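PDB 4ZXA: hydroquinone dioxygenase small subunit from Pseudomonas sp., which probably serves as the cupin-type small subunit of a two-subunit, iron(II)-dependent dioxygenase that acts on hydroquinone. Local coordinates for residues Gln71-Phe82 against Cys130-Glu141. Sequence-based numbering, arbitrary orientation.
Sequences QSPWFTAAHDEF and CLLPAGSAYRFE
Y138 and F75 form an antiparallel hydrogen-bonded pair at the tight inner part of this contact, where two strand-loop-strand segments of the cupin fold pair antiparallel. F75 CB lies over one face of the phenol ring, 3.6 Å from its centroid, while L132 CD2 covers the opposite face. With chi1 at 59°, CG of Y138 sits between its backbone N and carbonyl carbon, which carries the ring across to E81. There Y138 OH donates to E81 OE1 at 2.8 Å, from above the carboxylate plane. Water 1 joins the same E81 OE1 to L132 O; T152 holds the other oxygen, E81 OE2, and Q150 NE2 meets Y138 OH. A phenylalanine in place of Y138 would probably leave E81 OE1 without its hydroxyl donor and Q150 without its mate. The other end is more open: R139 lays its guanidinium between W74 and Q71, with Q71 NE2 3.1 Å from R139 CZ. R139 CB makes a CH-pi contact with the six-membered ring of W74, and R139 NH2 forms a salt bridge with E93. Q71 NE2 donates to E141 OE2 at 2.7 Å, on the syn side. The chemistry thus divides: a buried carboxylate gripped by hydrogen bonds from Y138 OH and other polar partners inside, a layered charged group toward solvent.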
# COMPACT_ATOMS: atom_id res chain seq x y z
N GLN A 71 24.83 13.04 44.18
CA GLN A 71 23.63 12.99 45.00
C GLN A 71 22.82 14.25 44.78
O GLN A 71 23.36 15.35 44.89
CB GLN A 71 24.01 12.87 46.46
CG GLN A 71 22.87 12.63 47.40
CD GLN A 71 23.27 12.91 48.83
OE1 GLN A 71 23.75 14.01 49.15
NE2 GLN A 71 23.11 11.91 49.71
N SER A 72 21.53 14.09 44.46
CA SER A 72 20.64 15.25 44.27
C SER A 72 20.21 15.86 45.61
O SER A 72 20.38 15.24 46.66
CB SER A 72 19.39 14.84 43.50
OG SER A 72 18.46 14.17 44.35
N PRO A 73 19.65 17.07 45.55
CA PRO A 73 18.90 17.65 46.68
C PRO A 73 17.66 16.82 46.96
O PRO A 73 17.19 16.13 46.04
CB PRO A 73 18.47 19.03 46.15
CG PRO A 73 19.44 19.35 45.07
CD PRO A 73 19.84 18.03 44.46
N TRP A 74 17.14 16.87 48.18
CA TRP A 74 15.81 16.32 48.45
C TRP A 74 14.73 17.09 47.66
O TRP A 74 14.66 18.33 47.73
CB TRP A 74 15.47 16.35 49.94
CG TRP A 74 16.16 15.34 50.80
CD1 TRP A 74 17.21 15.58 51.65
CD2 TRP A 74 15.84 13.95 50.93
NE1 TRP A 74 17.56 14.41 52.30
CE2 TRP A 74 16.74 13.40 51.88
CE3 TRP A 74 14.89 13.10 50.34
CZ2 TRP A 74 16.71 12.05 52.25
CZ3 TRP A 74 14.87 11.76 50.71
CH2 TRP A 74 15.77 11.25 51.65
N PHE A 75 13.90 16.35 46.94
CA PHE A 75 12.84 16.92 46.11
C PHE A 75 11.47 16.54 46.69
O PHE A 75 11.33 15.51 47.36
CB PHE A 75 12.91 16.36 44.69
CG PHE A 75 14.13 16.78 43.93
CD1 PHE A 75 14.38 18.12 43.68
CD2 PHE A 75 15.00 15.83 43.43
CE1 PHE A 75 15.50 18.50 42.94
CE2 PHE A 75 16.11 16.19 42.70
CZ PHE A 75 16.37 17.53 42.45
N THR A 76 10.47 17.36 46.42
CA THR A 76 9.12 16.99 46.81
C THR A 76 8.07 17.71 45.95
O THR A 76 8.35 18.75 45.34
CB THR A 76 8.87 17.32 48.29
OG1 THR A 76 7.78 16.53 48.79
CG2 THR A 76 8.58 18.82 48.47
N ALA A 77 6.86 17.17 45.93
CA ALA A 77 5.76 17.81 45.22
C ALA A 77 4.44 17.45 45.87
O ALA A 77 4.37 16.52 46.67
CB ALA A 77 5.75 17.42 43.75
N ALA A 78 3.40 18.20 45.52
CA ALA A 78 2.08 17.99 46.09
C ALA A 78 1.30 16.96 45.29
O ALA A 78 0.21 16.56 45.69
CB ALA A 78 1.32 19.31 46.17
N HIS A 79 1.85 16.54 44.16
CA HIS A 79 1.19 15.54 43.31
C HIS A 79 2.18 14.45 42.91
O HIS A 79 3.38 14.61 43.07
CB HIS A 79 0.66 16.20 42.06
CG HIS A 79 1.70 16.97 41.32
ND1 HIS A 79 2.70 16.36 40.60
CD2 HIS A 79 1.92 18.31 41.23
CE1 HIS A 79 3.48 17.29 40.07
NE2 HIS A 79 3.04 18.48 40.45
N ASP A 80 1.68 13.34 42.39
CA ASP A 80 2.56 12.29 41.86
C ASP A 80 3.51 12.79 40.77
O ASP A 80 3.17 13.66 39.95
CB ASP A 80 1.73 11.15 41.30
CG ASP A 80 1.02 10.37 42.37
OD1 ASP A 80 1.50 10.37 43.52
OD2 ASP A 80 -0.02 9.74 42.07
N GLU A 81 4.71 12.21 40.76
CA GLU A 81 5.70 12.40 39.70
C GLU A 81 6.25 11.03 39.32
O GLU A 81 6.04 10.05 40.04
CB GLU A 81 6.85 13.29 40.16
CG GLU A 81 6.48 14.75 40.33
CD GLU A 81 7.50 15.52 41.15
OE1 GLU A 81 7.78 15.10 42.29
OE2 GLU A 81 8.02 16.54 40.65
N PHE A 82 6.97 10.95 38.21
CA PHE A 82 7.53 9.67 37.82
C PHE A 82 8.93 9.84 37.28
O PHE A 82 9.26 10.89 36.73
CB PHE A 82 6.64 9.02 36.77
CG PHE A 82 5.24 8.79 37.22
CD1 PHE A 82 4.90 7.60 37.85
CD2 PHE A 82 4.26 9.75 37.04
CE1 PHE A 82 3.60 7.37 38.29
CE2 PHE A 82 2.96 9.54 37.47
CZ PHE A 82 2.62 8.34 38.09
N CYS A 130 10.02 4.29 38.38
CA CYS A 130 9.41 4.25 39.69
C CYS A 130 8.42 5.41 39.86
O CYS A 130 8.53 6.45 39.21
CB CYS A 130 10.47 4.28 40.80
SG CYS A 130 11.14 5.91 41.14
N LEU A 131 7.46 5.20 40.76
CA LEU A 131 6.56 6.26 41.21
C LEU A 131 7.27 7.16 42.23
O LEU A 131 8.00 6.69 43.11
CB LEU A 131 5.29 5.64 41.82
CG LEU A 131 4.33 6.45 42.70
CD1 LEU A 131 3.71 7.63 41.95
CD2 LEU A 131 3.24 5.55 43.24
N LEU A 132 7.08 8.47 42.09
CA LEU A 132 7.50 9.42 43.10
C LEU A 132 6.24 9.94 43.79
O LEU A 132 5.68 10.96 43.38
CB LEU A 132 8.27 10.57 42.44
CG LEU A 132 9.48 10.09 41.63
CD1 LEU A 132 10.04 11.22 40.78
CD2 LEU A 132 10.56 9.49 42.53
N PRO A 133 5.80 9.24 44.84
CA PRO A 133 4.50 9.47 45.48
C PRO A 133 4.36 10.91 45.99
O PRO A 133 5.32 11.47 46.53
CB PRO A 133 4.50 8.52 46.68
CG PRO A 133 5.63 7.55 46.42
CD PRO A 133 6.63 8.29 45.59
N ALA A 134 3.17 11.49 45.81
CA ALA A 134 2.91 12.82 46.31
C ALA A 134 3.02 12.82 47.83
O ALA A 134 2.54 11.89 48.49
CB ALA A 134 1.52 13.31 45.88
N GLY A 135 3.65 13.86 48.37
CA GLY A 135 3.76 14.02 49.80
C GLY A 135 4.92 13.23 50.39
O GLY A 135 4.94 12.88 51.58
N SER A 136 5.89 12.94 49.53
CA SER A 136 7.09 12.28 49.99
C SER A 136 8.24 13.17 49.58
O SER A 136 8.07 14.05 48.74
CB SER A 136 7.23 10.91 49.34
OG SER A 136 7.69 11.05 48.01
N ALA A 137 9.39 12.99 50.22
CA ALA A 137 10.60 13.62 49.73
C ALA A 137 11.42 12.50 49.10
O ALA A 137 11.38 11.36 49.56
CB ALA A 137 11.36 14.29 50.85
N TYR A 138 12.14 12.82 48.03
CA TYR A 138 12.91 11.79 47.36
C TYR A 138 14.26 12.34 46.93
O TYR A 138 14.38 13.52 46.60
CB TYR A 138 12.13 11.21 46.18
CG TYR A 138 11.72 12.22 45.14
CD1 TYR A 138 10.53 12.91 45.24
CD2 TYR A 138 12.55 12.49 44.04
CE1 TYR A 138 10.16 13.85 44.29
CE2 TYR A 138 12.18 13.42 43.08
CZ TYR A 138 10.98 14.10 43.20
OH TYR A 138 10.61 15.05 42.25
N ARG A 139 15.28 11.48 46.94
CA ARG A 139 16.65 11.90 46.65
C ARG A 139 17.32 10.89 45.72
O ARG A 139 17.13 9.68 45.86
CB ARG A 139 17.44 12.04 47.96
CG ARG A 139 18.81 12.70 47.82
CD ARG A 139 19.36 13.16 49.16
NE ARG A 139 19.65 12.04 50.06
CZ ARG A 139 20.35 12.14 51.19
NH1 ARG A 139 20.84 13.32 51.57
NH2 ARG A 139 20.56 11.07 51.95
N PHE A 140 18.08 11.40 44.76
CA PHE A 140 18.76 10.58 43.76
C PHE A 140 20.25 10.36 44.09
O PHE A 140 20.98 11.31 44.40
CB PHE A 140 18.67 11.27 42.39
CG PHE A 140 17.27 11.37 41.83
CD1 PHE A 140 16.44 10.27 41.78
CD2 PHE A 140 16.79 12.58 41.35
CE1 PHE A 140 15.16 10.37 41.25
CE2 PHE A 140 15.51 12.69 40.82
CZ PHE A 140 14.70 11.59 40.78
N GLU A 141 20.69 9.10 44.00
CA GLU A 141 22.09 8.71 44.21
C GLU A 141 22.67 8.07 42.95
O GLU A 141 22.15 7.06 42.48
CB GLU A 141 22.18 7.65 45.31
CG GLU A 141 21.79 8.11 46.68
CD GLU A 141 22.77 9.11 47.26
OE1 GLU A 141 23.81 9.38 46.60
OE2 GLU A 141 22.48 9.62 48.36
O HOH W 1 6.54 13.72 44.05